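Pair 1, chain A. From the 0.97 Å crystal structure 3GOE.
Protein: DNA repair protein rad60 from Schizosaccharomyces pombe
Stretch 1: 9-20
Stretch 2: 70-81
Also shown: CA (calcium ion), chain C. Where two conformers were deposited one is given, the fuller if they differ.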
# COMPACT_ATOMS: atom_id res chain seq x y z
N LEU A 9 4.22 3.94 -11.30
CA LEU A 9 4.58 3.68 -9.89
C LEU A 9 4.41 4.91 -9.02
O LEU A 9 4.69 6.04 -9.44
CB LEU A 9 6.05 3.22 -9.75
CG LEU A 9 6.42 1.94 -10.45
CD1 LEU A 9 7.85 1.59 -10.07
CD2 LEU A 9 5.52 0.78 -10.15
N ILE A 10 4.03 4.65 -7.78
CA ILE A 10 4.25 5.63 -6.69
C ILE A 10 5.05 4.92 -5.59
O ILE A 10 4.97 3.71 -5.40
CB ILE A 10 2.95 6.23 -6.14
CG1 ILE A 10 2.01 5.22 -5.50
CG2 ILE A 10 2.24 7.09 -7.25
CD1 ILE A 10 0.79 5.85 -4.85
N THR A 11 5.82 5.72 -4.86
CA THR A 11 6.55 5.24 -3.70
C THR A 11 5.69 5.47 -2.45
O THR A 11 5.21 6.60 -2.27
CB THR A 11 7.93 5.89 -3.58
OG1 THR A 11 8.64 5.66 -4.78
CG2 THR A 11 8.73 5.30 -2.41
N LEU A 12 5.55 4.48 -1.61
CA LEU A 12 4.81 4.56 -0.35
C LEU A 12 5.67 4.05 0.77
O LEU A 12 6.38 3.06 0.63
CB LEU A 12 3.51 3.76 -0.41
CG LEU A 12 2.47 4.23 -1.39
CD1 LEU A 12 1.34 3.18 -1.50
CD2 LEU A 12 1.90 5.62 -1.09
N LEU A 13 5.56 4.69 1.94
CA LEU A 13 6.15 4.20 3.16
C LEU A 13 5.08 3.48 3.96
O LEU A 13 4.07 4.07 4.33
CB LEU A 13 6.73 5.33 3.96
CG LEU A 13 7.25 4.99 5.35
CD1 LEU A 13 8.36 3.98 5.30
CD2 LEU A 13 7.68 6.27 6.03
N LEU A 14 5.31 2.20 4.21
CA LEU A 14 4.41 1.36 5.05
C LEU A 14 5.08 1.18 6.41
O LEU A 14 6.10 0.53 6.53
CB LEU A 14 4.13 0.03 4.40
CG LEU A 14 2.96 0.01 3.41
CD1 LEU A 14 3.14 1.02 2.30
CD2 LEU A 14 2.67 -1.36 2.89
N ARG A 15 4.50 1.79 7.42
CA ARG A 15 4.95 1.73 8.79
C ARG A 15 4.14 0.64 9.52
O ARG A 15 2.94 0.55 9.33
CB ARG A 15 4.74 3.05 9.53
CG ARG A 15 5.35 4.32 9.01
CD ARG A 15 4.99 5.57 9.82
NE ARG A 15 5.64 6.80 9.38
CZ ARG A 15 6.82 7.24 9.78
NH1 ARG A 15 7.32 8.37 9.33
NH2 ARG A 15 7.57 6.53 10.69
N SER A 16 4.79 -0.13 10.35
CA SER A 16 4.10 -1.18 11.05
C SER A 16 4.61 -1.26 12.50
O SER A 16 5.84 -1.31 12.68
CB SER A 16 4.31 -2.51 10.36
OG SER A 16 3.58 -3.48 11.12
N SER A 17 3.73 -1.27 13.48
CA SER A 17 4.18 -1.32 14.86
C SER A 17 4.62 -2.72 15.25
O SER A 17 5.38 -2.90 16.22
CB SER A 17 3.03 -0.79 15.75
OG SER A 17 2.04 -1.78 15.88
N LYS A 18 4.18 -3.75 14.54
CA LYS A 18 4.49 -5.12 14.83
C LYS A 18 5.33 -5.80 13.76
O LYS A 18 5.56 -7.00 13.81
CB LYS A 18 3.21 -5.92 15.01
CG LYS A 18 2.32 -5.60 16.18
CD LYS A 18 1.21 -6.63 16.28
CE LYS A 18 0.29 -6.43 17.45
NZ LYS A 18 -0.82 -7.44 17.47
N SER A 19 5.77 -5.11 12.72
CA SER A 19 6.59 -5.76 11.69
C SER A 19 7.47 -4.66 11.04
O SER A 19 7.40 -3.51 11.40
CB SER A 19 5.76 -6.52 10.67
OG SER A 19 4.78 -5.71 10.03
N GLU A 20 8.31 -5.13 10.11
CA GLU A 20 9.34 -4.30 9.48
C GLU A 20 8.69 -3.22 8.64
O GLU A 20 7.83 -3.49 7.82
CB GLU A 20 10.30 -5.10 8.59
CG GLU A 20 11.41 -4.34 7.85
CD GLU A 20 12.27 -5.11 6.86
OE1 GLU A 20 11.94 -6.30 6.55
OE2 GLU A 20 13.34 -4.68 6.32
N GLU A 70 -6.96 8.18 -2.32
CA GLU A 70 -6.28 9.47 -2.33
C GLU A 70 -4.77 9.40 -2.16
O GLU A 70 -4.07 10.42 -2.01
CB GLU A 70 -6.89 10.39 -1.25
CG GLU A 70 -8.38 10.64 -1.62
CD GLU A 70 -8.97 11.72 -0.75
OE1 GLU A 70 -8.32 12.08 0.25
OE2 GLU A 70 -10.10 12.17 -1.10
N LEU A 71 -4.21 8.20 -2.16
CA LEU A 71 -2.76 8.05 -2.03
C LEU A 71 -2.02 8.74 -3.16
O LEU A 71 -2.43 8.69 -4.32
CB LEU A 71 -2.42 6.53 -2.00
CG LEU A 71 -2.85 5.76 -0.76
CD1 LEU A 71 -2.67 4.27 -1.01
CD2 LEU A 71 -2.13 6.24 0.44
N GLU A 72 -0.91 9.35 -2.79
CA GLU A 72 -0.04 9.98 -3.75
C GLU A 72 1.42 9.55 -3.47
O GLU A 72 1.75 8.99 -2.42
CB GLU A 72 -0.13 11.51 -3.66
CG GLU A 72 -1.53 12.03 -3.97
CD GLU A 72 -1.76 13.44 -3.45
OE1 GLU A 72 -0.78 14.12 -3.04
OE2 GLU A 72 -2.91 13.94 -3.42
N ASP A 73 2.27 9.85 -4.42
CA ASP A 73 3.64 9.54 -4.26
C ASP A 73 4.25 10.12 -2.98
O ASP A 73 4.01 11.28 -2.64
CB ASP A 73 4.37 10.10 -5.50
CG ASP A 73 5.83 9.69 -5.54
OD1 ASP A 73 6.71 10.56 -5.62
OD2 ASP A 73 6.11 8.48 -5.51
N GLU A 74 5.00 9.30 -2.26
CA GLU A 74 5.68 9.61 -1.01
C GLU A 74 4.72 9.68 0.18
O GLU A 74 5.15 10.08 1.26
CB GLU A 74 6.61 10.84 -1.12
CG GLU A 74 7.73 10.59 -2.11
CD GLU A 74 8.91 9.72 -1.82
OE1 GLU A 74 9.01 9.12 -0.72
OE2 GLU A 74 9.84 9.58 -2.70
N ASP A 75 3.46 9.25 0.06
CA ASP A 75 2.59 9.13 1.16
C ASP A 75 3.00 7.96 2.08
O ASP A 75 3.78 7.09 1.68
CB ASP A 75 1.13 9.01 0.77
CG ASP A 75 0.48 10.33 0.47
OD1 ASP A 75 0.93 11.39 0.94
OD2 ASP A 75 -0.58 10.34 -0.24
N GLN A 76 2.46 8.03 3.30
CA GLN A 76 2.74 7.01 4.27
C GLN A 76 1.42 6.42 4.78
O GLN A 76 0.44 7.12 4.87
CB GLN A 76 3.59 7.50 5.43
CG GLN A 76 3.04 8.68 6.14
CD GLN A 76 4.19 9.33 6.92
OE1 GLN A 76 4.92 8.66 7.64
NE2 GLN A 76 4.33 10.67 6.83
N VAL A 77 1.48 5.12 5.04
CA VAL A 77 0.34 4.38 5.56
C VAL A 77 0.82 3.50 6.72
O VAL A 77 1.98 3.18 6.87
CB VAL A 77 -0.36 3.50 4.51
CG1 VAL A 77 -0.89 4.33 3.35
CG2 VAL A 77 0.64 2.48 4.09
N SER A 78 -0.15 3.12 7.56
CA SER A 78 0.09 2.21 8.66
C SER A 78 -0.45 0.81 8.35
O SER A 78 -1.58 0.68 7.93
CB SER A 78 -0.56 2.72 9.93
OG SER A 78 -0.00 3.93 10.37
N VAL A 79 0.36 -0.20 8.57
CA VAL A 79 -0.04 -1.57 8.47
C VAL A 79 -0.55 -2.05 9.83
O VAL A 79 0.23 -1.97 10.81
CB VAL A 79 1.14 -2.45 8.03
CG1 VAL A 79 0.66 -3.90 7.89
CG2 VAL A 79 1.79 -1.91 6.79
N VAL A 80 -1.75 -2.55 9.89
CA VAL A 80 -2.36 -3.05 11.14
C VAL A 80 -2.56 -4.53 10.98
O VAL A 80 -3.32 -4.97 10.12
CB VAL A 80 -3.64 -2.31 11.44
CG1 VAL A 80 -4.26 -2.88 12.72
CG2 VAL A 80 -3.41 -0.82 11.53
N LEU A 81 -1.87 -5.34 11.79
CA LEU A 81 -1.88 -6.78 11.61
C LEU A 81 -3.01 -7.49 12.37
O LEU A 81 -3.40 -8.60 11.95
CB LEU A 81 -0.49 -7.35 12.01
CG LEU A 81 0.65 -6.81 11.14
CD1 LEU A 81 2.00 -7.35 11.60
CD2 LEU A 81 0.45 -7.15 9.66
CA CA C . 8.12 -1.18 12.44
O HOH W 1 9.04 8.41 -5.33
O HOH W 2 1.19 -3.60 13.13
O HOH W 3 1.02 -0.18 12.63
O HOH W 4 8.64 -2.65 13.93
O HOH W 5 7.78 0.38 13.23

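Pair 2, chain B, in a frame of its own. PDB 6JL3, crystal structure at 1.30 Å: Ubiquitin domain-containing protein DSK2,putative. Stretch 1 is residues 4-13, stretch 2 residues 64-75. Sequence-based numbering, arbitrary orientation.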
# COMPACT_ATOMS: atom_id res chain seq x y z
N VAL B 4 4.77 0.48 -14.71
CA VAL B 4 4.62 0.20 -13.29
C VAL B 4 5.81 0.74 -12.52
O VAL B 4 6.90 0.96 -13.06
CB VAL B 4 4.40 -1.31 -13.01
CG1 VAL B 4 3.03 -1.75 -13.51
CG2 VAL B 4 5.51 -2.14 -13.66
N ILE B 5 5.58 0.97 -11.23
CA ILE B 5 6.59 1.35 -10.26
C ILE B 5 6.59 0.29 -9.16
O ILE B 5 5.59 -0.39 -8.93
CB ILE B 5 6.33 2.76 -9.67
CG1 ILE B 5 5.03 2.79 -8.87
CG2 ILE B 5 6.32 3.81 -10.78
CD1 ILE B 5 4.90 4.01 -7.94
N ASN B 6 7.71 0.17 -8.47
CA ASN B 6 7.80 -0.74 -7.33
C ASN B 6 7.48 0.00 -6.04
O ASN B 6 7.96 1.11 -5.81
CB ASN B 6 9.20 -1.35 -7.23
CG ASN B 6 9.48 -2.34 -8.33
OD1 ASN B 6 8.67 -3.23 -8.60
ND2 ASN B 6 10.63 -2.20 -8.97
N VAL B 7 6.66 -0.63 -5.20
CA VAL B 7 6.40 -0.15 -3.85
C VAL B 7 6.62 -1.32 -2.90
O VAL B 7 6.11 -2.43 -3.13
CB VAL B 7 4.97 0.41 -3.71
CG1 VAL B 7 4.69 0.82 -2.27
CG2 VAL B 7 4.77 1.58 -4.66
N SER B 8 7.39 -1.08 -1.85
CA SER B 8 7.67 -2.08 -0.84
C SER B 8 6.81 -1.84 0.38
O SER B 8 6.47 -0.70 0.71
CB SER B 8 9.14 -2.03 -0.44
OG SER B 8 9.97 -2.40 -1.53
N PHE B 9 6.46 -2.92 1.07
CA PHE B 9 5.67 -2.86 2.28
C PHE B 9 6.40 -3.52 3.43
O PHE B 9 6.95 -4.62 3.29
CB PHE B 9 4.33 -3.56 2.09
CG PHE B 9 3.40 -2.77 1.26
CD1 PHE B 9 3.43 -2.87 -0.12
CD2 PHE B 9 2.52 -1.87 1.85
CE1 PHE B 9 2.59 -2.12 -0.89
CE2 PHE B 9 1.67 -1.12 1.08
CZ PHE B 9 1.72 -1.24 -0.29
N LYS B 10 6.40 -2.84 4.57
CA LYS B 10 6.78 -3.41 5.85
C LYS B 10 5.50 -3.64 6.63
O LYS B 10 4.74 -2.69 6.88
CB LYS B 10 7.72 -2.46 6.59
CG LYS B 10 9.08 -2.38 5.93
CD LYS B 10 9.99 -1.43 6.66
CE LYS B 10 11.44 -1.56 6.19
NZ LYS B 10 12.35 -0.74 7.03
N VAL B 11 5.24 -4.90 6.97
CA VAL B 11 3.99 -5.32 7.58
C VAL B 11 4.27 -5.79 9.00
O VAL B 11 5.29 -6.44 9.26
CB VAL B 11 3.36 -6.47 6.76
CG1 VAL B 11 1.97 -6.80 7.27
CG2 VAL B 11 3.35 -6.14 5.28
N THR B 12 3.34 -5.49 9.91
CA THR B 12 3.46 -5.94 11.29
C THR B 12 3.79 -7.43 11.33
O THR B 12 3.29 -8.22 10.52
CB THR B 12 2.14 -5.72 12.04
OG1 THR B 12 1.71 -4.37 11.87
CG2 THR B 12 2.30 -5.99 13.53
N GLY B 13 4.65 -7.80 12.27
CA GLY B 13 5.09 -9.17 12.38
C GLY B 13 6.33 -9.50 11.58
O GLY B 13 6.57 -10.68 11.30
N GLY B 64 1.93 11.48 -4.16
CA GLY B 64 3.28 11.53 -4.69
C GLY B 64 4.06 10.23 -4.57
O GLY B 64 5.28 10.28 -4.41
N VAL B 65 3.39 9.09 -4.68
CA VAL B 65 4.08 7.81 -4.59
C VAL B 65 5.11 7.72 -5.70
O VAL B 65 4.86 8.12 -6.84
CB VAL B 65 3.06 6.66 -4.66
CG1 VAL B 65 2.41 6.62 -6.02
CG2 VAL B 65 3.73 5.32 -4.35
N ALA B 66 6.28 7.18 -5.36
CA ALA B 66 7.40 7.12 -6.29
C ALA B 66 8.01 5.73 -6.28
O ALA B 66 7.96 5.01 -5.28
CB ALA B 66 8.48 8.14 -5.92
N ASP B 67 8.61 5.37 -7.42
CA ASP B 67 9.27 4.08 -7.60
C ASP B 67 10.32 3.85 -6.53
O ASP B 67 11.25 4.65 -6.37
CB ASP B 67 9.91 4.09 -8.99
CG ASP B 67 10.34 2.73 -9.48
OD1 ASP B 67 10.08 1.72 -8.82
OD2 ASP B 67 10.96 2.69 -10.56
N GLY B 68 10.16 2.76 -5.78
CA GLY B 68 11.07 2.40 -4.72
C GLY B 68 10.61 2.79 -3.33
O GLY B 68 11.26 2.39 -2.36
N ASN B 69 9.53 3.55 -3.21
CA ASN B 69 9.05 3.95 -1.90
C ASN B 69 8.66 2.73 -1.06
O ASN B 69 8.25 1.69 -1.59
CB ASN B 69 7.81 4.86 -2.01
CG ASN B 69 8.12 6.32 -2.39
OD1 ASN B 69 7.20 7.06 -2.72
ND2 ASN B 69 9.39 6.72 -2.35
N THR B 70 8.76 2.89 0.25
CA THR B 70 8.29 1.91 1.22
C THR B 70 7.12 2.50 1.99
O THR B 70 7.13 3.67 2.38
CB THR B 70 9.41 1.51 2.19
OG1 THR B 70 10.48 0.91 1.44
CG2 THR B 70 8.91 0.52 3.23
N MET B 71 6.08 1.69 2.18
CA MET B 71 4.94 2.01 3.02
C MET B 71 4.86 0.99 4.14
O MET B 71 5.45 -0.10 4.06
CB MET B 71 3.65 1.97 2.20
CG MET B 71 3.67 2.85 0.97
SD MET B 71 2.04 2.98 0.22
CE MET B 71 2.38 4.07 -1.16
N HIS B 72 4.13 1.33 5.19
CA HIS B 72 3.84 0.38 6.24
C HIS B 72 2.40 -0.07 6.14
O HIS B 72 1.51 0.71 5.80
CB HIS B 72 4.11 0.97 7.62
CG HIS B 72 5.55 1.12 7.93
ND1 HIS B 72 6.32 2.13 7.39
CD2 HIS B 72 6.38 0.39 8.71
CE1 HIS B 72 7.56 2.02 7.84
NE2 HIS B 72 7.63 0.97 8.64
N LEU B 73 2.18 -1.33 6.45
CA LEU B 73 0.85 -1.92 6.51
C LEU B 73 0.62 -2.44 7.92
O LEU B 73 1.39 -3.28 8.41
CB LEU B 73 0.73 -3.04 5.48
CG LEU B 73 -0.62 -3.74 5.41
CD1 LEU B 73 -1.71 -2.78 4.99
CD2 LEU B 73 -0.52 -4.91 4.45
N VAL B 74 -0.41 -1.92 8.58
CA VAL B 74 -0.76 -2.31 9.94
C VAL B 74 -2.23 -2.70 9.97
O VAL B 74 -3.00 -2.42 9.04
CB VAL B 74 -0.43 -1.22 10.98
CG1 VAL B 74 1.05 -0.84 10.90
CG2 VAL B 74 -1.32 0.00 10.80
N ARG B 75 -2.62 -3.36 11.05
CA ARG B 75 -4.00 -3.75 11.28
C ARG B 75 -4.72 -2.68 12.08
O ARG B 75 -4.15 -2.05 12.97
CB ARG B 75 -4.06 -5.03 12.09
CG ARG B 75 -3.78 -6.31 11.36
CD ARG B 75 -4.08 -7.50 12.27
NE ARG B 75 -3.67 -8.74 11.63
CZ ARG B 75 -4.47 -9.50 10.89
NH1 ARG B 75 -5.74 -9.18 10.71
NH2 ARG B 75 -3.98 -10.60 10.34
O HOH W 6 -0.76 -4.08 13.10

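What backbone arrangement do the two pairs share? In each, two strands distant in sequence run parallel, their N-to-C directions 35° apart in pair 1 and 36° in pair 2, and fourteen central residues superpose with an RMSD of 0.4 Å. The ladder alternates in the same way. In pair 1, Leu A13 N donates to Asp A75 O (3.0 Å), Val A77 N to Leu A13 O (2.9 Å), Arg A15 N to Val A77 O (2.9 Å) and Val A79 N to Arg A15 O (2.8 Å). Pair 2 repeats this between Ser B8, Lys B10 and Asn B69, Met B71, Leu B73; there Met B71 N lies 2.8 Å from Ser B8 O.

How does the second stretch enter the ladder? Both use a type II turn, Glu A72 to Asp A75 and Ala B66 to Asn B69, and an aspartate inside it occupies the same place in both: the side-chain centres of Asp A73 and Asp B67 fall 0.2 Å apart. Its carboxylate accepts a backbone amide of the first strand, as Thr A11 N to Asp A73 OD2 and Asn B6 N to Asp B67 OD1, each 2.9 Å, doing what a backbone carbonyl does farther along. The next residue returns the bond, Glu A74 N to Thr A11 O at 2.7 Å and Gly B68 N to Asn B6 O at 2.8 Å. Phi is positive at both: Gly B68 has angles that by themselves call for glycine, whereas Glu A74 adopts 75°/11° with a side chain. A water joins Thr A11 OG1 (2.8 Å) to Asp A73 OD2 (2.9 Å) and Glu A74 OE2 (3.0 Å).

How is the apolar face filled? Leu A14 and Val A77 match Phe B9 and Met B71, so pair 2 carries the larger side chain on both strands. In pair 1, Leu A14 CD1 packs tightly on Val A77 CG2 at 3.4 Å. In pair 2 the ring of Phe B9 places CE2 3.8 Å from Met B71 CB, and Met B71 SD lies 5.0 Å from the ring centroid, obliquely. Near the turn, Leu A12 CD1 reaches Leu A71 CD1 at 4.2 Å; the matching valines meet through Val B7 CG2 and Val B65 CG2 at 3.9 Å.

What happens on the other face and at the far end? Arg A15 grips Gln A76 with two hydrogen bonds to one oxygen, NE to OE1 at 2.6 Å and NH1 to OE1 at 2.9 Å. At the matching positions, Lys B10 CG merely approaches Thr B70 CG2 at 4.0 Å. Farther on, Ser A16 matches Val B11. Both side chains meet the facing residue, Ser A16 CB at 3.9 Å from Val A79 CB and Val B11 CG2 at 4.1 Å from Leu B73 CB, but Ser A16 OG also hydrogen-bonds with Ser A19 OG (2.8 Å), while its carbonyl, Ser A16 O, binds calcium at 2.3 Å. In pair 2 a weak bond from Thr B12 N to Leu B73 O (3.3 Å) extends the ladder.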